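Local coordinates for protein 2,3-dihydroxybenzoate-AMP ligase (Bacillus subtilis, PDB 1MDB) that binds adenosine monophosphate and 2,3-dihydroxy-benzoic acid in adjoining pockets, as a member of the AMP-binding enzyme family of the ANL clan, at residues Asn351-Pro356 against Tyr422-Gly427; Asp57-Arg62 against Asp168-Pro173. One frame throughout, in Å; residues are numbered along the deposited sequence.

Contact 1: Asn351-Pro356 against Tyr422-Gly427; sequences NTQGKP and YIVVEG. With AMP (adenosine monophosphate), chain D.
Lys355 has CG between its backbone N and carbonyl carbon (chi1 63°), and Tyr422 has CG anti to its carbonyl carbon (chi1 -76°). The lysine torsion puts CG over a face of the tyrosine ring, where CB already covers the centre. Lys355 CB lies 4.1 Å from the centroid of the Tyr422 ring, almost on its normal, as a CH-pi contact. The extended chain then crosses the ring, and Lys355 CD comes within 3.5 Å of Tyr422 CE1. The Tyr422 hydroxyl is hydrogen-bonded to Asp344. Thr352 OG1 approaches the ring obliquely, 3.4 Å from Tyr422 CD2. The same OG1 bonds to Ile348 O and weakly accepts Gly354 N.

The backbones meet at Ile423, which uses both its polar groups. Gln353 N donates to Ile423 O at 2.8 Å, and Ile423 N donates to Gly354 O at 2.7 Å. Beyond them, Gln353 and Val425 cross at about a right angle and both touch the adenine of adenosine monophosphate. Val425 CG1 is 3.6 Å from C2 of the nucleotide, and Gln353 CG is 3.7 Å from its N1.

Helix 346-351 leads into this loop. Ile423, Val425 and Gln353 also pack on Phe330 of strand 325-331. The loop bonds to the start of strand 423-428, outermost in the four-stranded antiparallel sheet, and brings it close to strand 355-356, outermost in the nine-stranded sheet.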
loop_
_atom_site.group_PDB
_atom_site.type_symbol
_atom_site.label_atom_id
_atom_site.label_comp_id
_atom_site.label_asym_id
_atom_site.label_seq_id
_atom_site.Cartn_x
_atom_site.Cartn_y
_atom_site.Cartn_z
ATOM N N ASN A 351 -2.653 -20.540 -2.840
ATOM C CA ASN A 351 -2.852 -20.797 -1.420
ATOM C C ASN A 351 -1.904 -20.126 -0.437
ATOM O O ASN A 351 -2.072 -20.278 0.772
ATOM C CB ASN A 351 -2.873 -22.309 -1.176
ATOM C CG ASN A 351 -3.992 -22.999 -1.930
ATOM O OD1 ASN A 351 -5.175 -22.789 -1.646
ATOM N ND2 ASN A 351 -3.626 -23.819 -2.913
ATOM N N THR A 352 -0.915 -19.387 -0.933
ATOM C CA THR A 352 0.013 -18.708 -0.032
ATOM C C THR A 352 0.086 -17.215 -0.339
ATOM O O THR A 352 -0.466 -16.744 -1.329
ATOM C CB THR A 352 1.449 -19.283 -0.134
ATOM O OG1 THR A 352 2.101 -18.764 -1.302
ATOM C CG2 THR A 352 1.409 -20.801 -0.213
ATOM N N GLN A 353 0.777 -16.481 0.523
ATOM C CA GLN A 353 0.956 -15.049 0.348
ATOM C C GLN A 353 2.440 -14.743 0.090
ATOM O O GLN A 353 2.950 -13.705 0.510
ATOM C CB GLN A 353 0.465 -14.296 1.596
ATOM C CG GLN A 353 -1.061 -14.146 1.721
ATOM C CD GLN A 353 -1.818 -15.470 1.716
ATOM O OE1 GLN A 353 -2.256 -15.951 0.669
ATOM N NE2 GLN A 353 -1.972 -16.063 2.886
ATOM N N GLY A 354 3.124 -15.669 -0.587
ATOM C CA GLY A 354 4.534 -15.496 -0.929
ATOM C C GLY A 354 5.588 -15.750 0.138
ATOM O O GLY A 354 5.285 -16.250 1.214
ATOM N N LYS A 355 6.841 -15.417 -0.180
ATOM C CA LYS A 355 7.963 -15.573 0.749
ATOM C C LYS A 355 8.821 -14.313 0.653
ATOM O O LYS A 355 8.831 -13.651 -0.377
ATOM C CB LYS A 355 8.801 -16.815 0.393
ATOM C CG LYS A 355 9.472 -16.770 -0.975
ATOM C CD LYS A 355 10.280 -18.043 -1.257
ATOM C CE LYS A 355 10.894 -18.010 -2.662
ATOM N NZ LYS A 355 11.521 -19.304 -3.086
ATOM N N PRO A 356 9.549 -13.960 1.725
ATOM C CA PRO A 356 10.385 -12.752 1.685
ATOM C C PRO A 356 11.113 -12.549 0.361
ATOM O O PRO A 356 11.644 -13.499 -0.217
ATOM C CB PRO A 356 11.334 -12.959 2.854
ATOM C CG PRO A 356 10.444 -13.637 3.855
ATOM C CD PRO A 356 9.691 -14.654 3.019
ATOM N N TYR A 422 7.336 -20.111 2.629
ATOM C CA TYR A 422 6.218 -19.258 2.244
ATOM C C TYR A 422 5.360 -18.927 3.455
ATOM O O TYR A 422 5.370 -19.648 4.453
ATOM C CB TYR A 422 5.362 -19.923 1.159
ATOM C CG TYR A 422 6.002 -19.867 -0.209
ATOM C CD1 TYR A 422 7.161 -20.595 -0.490
ATOM C CD2 TYR A 422 5.491 -19.031 -1.204
ATOM C CE1 TYR A 422 7.796 -20.487 -1.724
ATOM C CE2 TYR A 422 6.119 -18.917 -2.440
ATOM C CZ TYR A 422 7.271 -19.646 -2.692
ATOM O OH TYR A 422 7.902 -19.529 -3.908
ATOM N N ILE A 423 4.626 -17.823 3.360
ATOM C CA ILE A 423 3.769 -17.374 4.444
ATOM C C ILE A 423 2.300 -17.526 4.080
ATOM O O ILE A 423 1.852 -17.100 3.011
ATOM C CB ILE A 423 4.053 -15.895 4.786
ATOM C CG1 ILE A 423 5.513 -15.737 5.215
ATOM C CG2 ILE A 423 3.113 -15.414 5.890
ATOM C CD1 ILE A 423 5.932 -14.307 5.501
ATOM N N VAL A 424 1.562 -18.170 4.972
ATOM C CA VAL A 424 0.140 -18.362 4.797
ATOM C C VAL A 424 -0.470 -17.536 5.920
ATOM O O VAL A 424 -0.473 -17.948 7.077
ATOM C CB VAL A 424 -0.257 -19.832 4.952
ATOM C CG1 VAL A 424 -1.763 -19.980 4.764
ATOM C CG2 VAL A 424 0.489 -20.677 3.923
ATOM N N VAL A 425 -0.949 -16.348 5.565
ATOM C CA VAL A 425 -1.544 -15.426 6.521
ATOM C C VAL A 425 -2.949 -15.845 6.933
ATOM O O VAL A 425 -3.758 -16.253 6.096
ATOM C CB VAL A 425 -1.598 -13.992 5.927
ATOM C CG1 VAL A 425 -2.185 -13.007 6.946
ATOM C CG2 VAL A 425 -0.200 -13.556 5.523
ATOM N N GLU A 426 -3.222 -15.764 8.232
ATOM C CA GLU A 426 -4.540 -16.088 8.769
ATOM C C GLU A 426 -5.336 -14.796 8.714
ATOM O O GLU A 426 -6.460 -14.760 8.225
ATOM C CB GLU A 426 -4.453 -16.538 10.240
ATOM C CG GLU A 426 -5.827 -16.758 10.896
ATOM C CD GLU A 426 -5.759 -16.913 12.417
ATOM O OE1 GLU A 426 -5.764 -15.888 13.132
ATOM O OE2 GLU A 426 -5.701 -18.061 12.899
ATOM N N GLY A 427 -4.716 -13.744 9.241
ATOM C CA GLY A 427 -5.315 -12.425 9.299
ATOM C C GLY A 427 -4.593 -11.631 10.371
ATOM O O GLY A 427 -3.626 -12.127 10.952
HETATM P P AMP D . 0.361 -1.382 4.621
HETATM O O1P AMP D . 1.560 -0.660 5.177
HETATM O O2P AMP D . -0.857 -0.533 4.471
HETATM O O3P AMP D . 0.686 -2.130 3.354
HETATM O "O5'" AMP D . -0.143 -2.492 5.738
HETATM C "C5'" AMP D . 0.560 -3.747 5.966
HETATM C "C4'" AMP D . -0.378 -4.743 6.660
HETATM O "O4'" AMP D . -1.407 -4.999 5.723
HETATM C "C3'" AMP D . 0.204 -6.099 6.935
HETATM O "O3'" AMP D . 0.929 -6.132 8.161
HETATM C "C2'" AMP D . -1.029 -6.994 6.916
HETATM O "O2'" AMP D . -1.680 -7.029 8.204
HETATM C "C1'" AMP D . -1.855 -6.342 5.836
HETATM N N9 AMP D . -1.592 -7.229 4.423
HETATM C C8 AMP D . -0.996 -6.726 3.318
HETATM N N7 AMP D . -0.947 -7.622 2.335
HETATM C C5 AMP D . -1.524 -8.692 2.851
HETATM C C6 AMP D . -1.726 -9.901 2.194
HETATM N N6 AMP D . -1.356 -10.109 0.931
HETATM N N1 AMP D . -2.349 -10.885 2.924
HETATM C C2 AMP D . -2.751 -10.710 4.216
HETATM N N3 AMP D . -2.558 -9.541 4.842
HETATM C C4 AMP D . -1.940 -8.505 4.170
#

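Contact 2: Asp57-Arg62 against Asp168-Pro173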
loop_
_atom_site.group_PDB
_atom_site.type_symbol
_atom_site.label_atom_id
_atom_site.label_comp_id
_atom_site.label_asym_id
_atom_site.label_seq_id
_atom_site.Cartn_x
_atom_site.Cartn_y
_atom_site.Cartn_z
ATOM N N ASP A 57 13.388 14.200 -15.549
ATOM C CA ASP A 57 14.681 14.601 -15.004
ATOM C C ASP A 57 14.789 16.131 -15.001
ATOM O O ASP A 57 15.106 16.747 -13.973
ATOM C CB ASP A 57 15.803 14.006 -15.863
ATOM C CG ASP A 57 17.177 14.165 -15.234
ATOM O OD1 ASP A 57 18.114 14.571 -15.948
ATOM O OD2 ASP A 57 17.331 13.869 -14.033
ATOM N N THR A 58 14.511 16.736 -16.151
ATOM C CA THR A 58 14.588 18.187 -16.292
ATOM C C THR A 58 13.593 18.932 -15.400
ATOM O O THR A 58 13.968 19.872 -14.715
ATOM C CB THR A 58 14.363 18.622 -17.760
ATOM O OG1 THR A 58 15.388 18.062 -18.588
ATOM C CG2 THR A 58 14.408 20.145 -17.881
ATOM N N ARG A 59 12.329 18.520 -15.413
ATOM C CA ARG A 59 11.321 19.176 -14.590
ATOM C C ARG A 59 11.679 19.085 -13.104
ATOM O O ARG A 59 11.443 20.023 -12.348
ATOM C CB ARG A 59 9.943 18.558 -14.855
ATOM C CG ARG A 59 9.522 18.656 -16.324
ATOM C CD ARG A 59 8.117 18.120 -16.585
ATOM N NE ARG A 59 7.102 18.852 -15.836
ATOM C CZ ARG A 59 6.035 19.426 -16.383
ATOM N NH1 ARG A 59 5.840 19.354 -17.690
ATOM N NH2 ARG A 59 5.161 20.071 -15.624
ATOM N N ALA A 60 12.259 17.961 -12.696
ATOM C CA ALA A 60 12.659 17.750 -11.310
ATOM C C ALA A 60 13.765 18.734 -10.885
ATOM O O ALA A 60 13.747 19.259 -9.759
ATOM C CB ALA A 60 13.135 16.314 -11.125
ATOM N N ASP A 61 14.729 18.970 -11.776
ATOM C CA ASP A 61 15.812 19.905 -11.492
ATOM C C ASP A 61 15.230 21.300 -11.385
ATOM O O ASP A 61 15.447 22.017 -10.401
ATOM C CB ASP A 61 16.853 19.915 -12.611
ATOM C CG ASP A 61 17.838 18.783 -12.508
ATOM O OD1 ASP A 61 18.077 18.307 -11.380
ATOM O OD2 ASP A 61 18.388 18.383 -13.557
ATOM N N ARG A 62 14.485 21.677 -12.417
ATOM C CA ARG A 62 13.872 22.991 -12.463
ATOM C C ARG A 62 12.886 23.231 -11.326
ATOM O O ARG A 62 12.721 24.366 -10.877
ATOM C CB ARG A 62 13.183 23.201 -13.815
ATOM C CG ARG A 62 14.152 23.311 -14.995
ATOM C CD ARG A 62 13.413 23.539 -16.319
ATOM N NE ARG A 62 12.678 24.803 -16.359
ATOM C CZ ARG A 62 13.247 26.004 -16.438
ATOM N NH1 ARG A 62 14.565 26.111 -16.486
ATOM N NH2 ARG A 62 12.496 27.099 -16.474
ATOM N N ASP A 168 4.071 27.469 -11.602
ATOM C CA ASP A 168 4.861 28.694 -11.588
ATOM C C ASP A 168 6.132 28.592 -10.740
ATOM O O ASP A 168 6.804 29.592 -10.506
ATOM C CB ASP A 168 4.005 29.879 -11.110
ATOM C CG ASP A 168 2.880 30.218 -12.084
ATOM O OD1 ASP A 168 3.114 30.158 -13.308
ATOM O OD2 ASP A 168 1.765 30.555 -11.635
ATOM N N LEU A 169 6.475 27.385 -10.302
ATOM C CA LEU A 169 7.669 27.201 -9.483
ATOM C C LEU A 169 8.934 26.823 -10.255
ATOM O O LEU A 169 10.040 27.186 -9.858
ATOM C CB LEU A 169 7.398 26.164 -8.389
ATOM C CG LEU A 169 6.479 26.657 -7.272
ATOM C CD1 LEU A 169 6.106 25.517 -6.342
ATOM C CD2 LEU A 169 7.185 27.761 -6.511
ATOM N N HIS A 170 8.779 26.100 -11.355
ATOM C CA HIS A 170 9.929 25.698 -12.148
ATOM C C HIS A 170 10.749 26.928 -12.523
ATOM O O HIS A 170 10.198 27.955 -12.927
ATOM C CB HIS A 170 9.474 24.974 -13.417
ATOM C CG HIS A 170 8.595 23.793 -13.151
ATOM N ND1 HIS A 170 7.336 23.915 -12.606
ATOM C CD2 HIS A 170 8.803 22.467 -13.330
ATOM C CE1 HIS A 170 6.805 22.714 -12.461
ATOM N NE2 HIS A 170 7.674 21.818 -12.893
ATOM N N THR A 171 12.064 26.809 -12.393
ATOM C CA THR A 171 12.974 27.901 -12.701
ATOM C C THR A 171 14.317 27.332 -13.151
ATOM O O THR A 171 14.453 26.124 -13.345
ATOM C CB THR A 171 13.184 28.791 -11.457
ATOM O OG1 THR A 171 13.931 29.961 -11.812
ATOM C CG2 THR A 171 13.934 28.026 -10.385
ATOM N N GLU A 172 15.304 28.207 -13.318
ATOM C CA GLU A 172 16.633 27.785 -13.740
ATOM C C GLU A 172 17.263 26.873 -12.684
ATOM O O GLU A 172 17.257 27.189 -11.497
ATOM C CB GLU A 172 17.524 29.007 -13.955
ATOM C CG GLU A 172 18.756 28.724 -14.780
ATOM C CD GLU A 172 18.402 28.067 -16.094
ATOM O OE1 GLU A 172 17.383 28.468 -16.697
ATOM O OE2 GLU A 172 19.139 27.154 -16.528
ATOM N N PRO A 173 17.814 25.722 -13.109
ATOM C CA PRO A 173 18.442 24.778 -12.182
ATOM C C PRO A 173 19.544 25.447 -11.368
ATOM O O PRO A 173 20.108 26.455 -11.787
ATOM C CB PRO A 173 18.993 23.702 -13.111
ATOM C CG PRO A 173 18.027 23.719 -14.248
ATOM C CD PRO A 173 17.843 25.194 -14.485
#
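Arg62 lays its guanidinium over the backbone carbonyl of Thr171. Thr171 O stands above one face of the group, offset toward its rim, with Arg62 NH1 3.1 Å away. Because the oxygen lies above the plane, the N-H angle is too poor for a hydrogen bond. A chi3 of 63° bends the chain at NE, and the guanidinium lies over Thr171 O. Glu172 comes from a different direction. Its OE1 lies at the edge of the guanidinium, in plane, and forms a long salt bridge of 3.7 Å to Arg62 NH1. Pro173 crosses the arginine chain obliquely, with its CG 4.0 Å from Arg62 CG.

His170 presents its ring edge to Arg62 CB. The His170 and Arg59 side chains cross obliquely, with ring and guanidinium planes 88° apart. Arg59 NH2 and His170 NE2 are 4.1 Å apart and not bonded. Glu90 links them instead: its OE1 forms a salt bridge with Arg59 NE and a hydrogen bond with His170 NE2. This carboxylate may offset the effect of the nearby arginine on the imidazole.

The backbones meet by one hydrogen bond and CA-H...O contacts. Thr171 N donates to Arg62 O at 2.9 Å, from 39° out of the carbonyl plane. His170 CA makes a CA-H...O contact of 3.3 Å to the same Arg62 O.

Asp61, close to Pro173, turns its carboxylate to Arg32 and Arg97. The arrangement has no regular motif: a surface loop after sheet strand 164-165 lies against helix 53-70 in the large N-terminal part of an ANL-clan enzyme.

Overall arrangement
Contact 2 closes before contact 1 opens, so the two follow one another along the chain. Their centres are 44 Å apart and their nearest atoms about 31 Å apart. They lie on opposite sides of the centre of the chain and share no helix or strand. Contact 1 is buried, about 17 Å from the chain centre. It ties a loop beside the edge of one sheet to the edge strand of another. Contact 2 is at the surface, about 29 Å from the centre, where a loop covers a helix. Contact 1 supplies two residues of the nucleotide pocket; contact 2 is far from it, at the periphery of the fold.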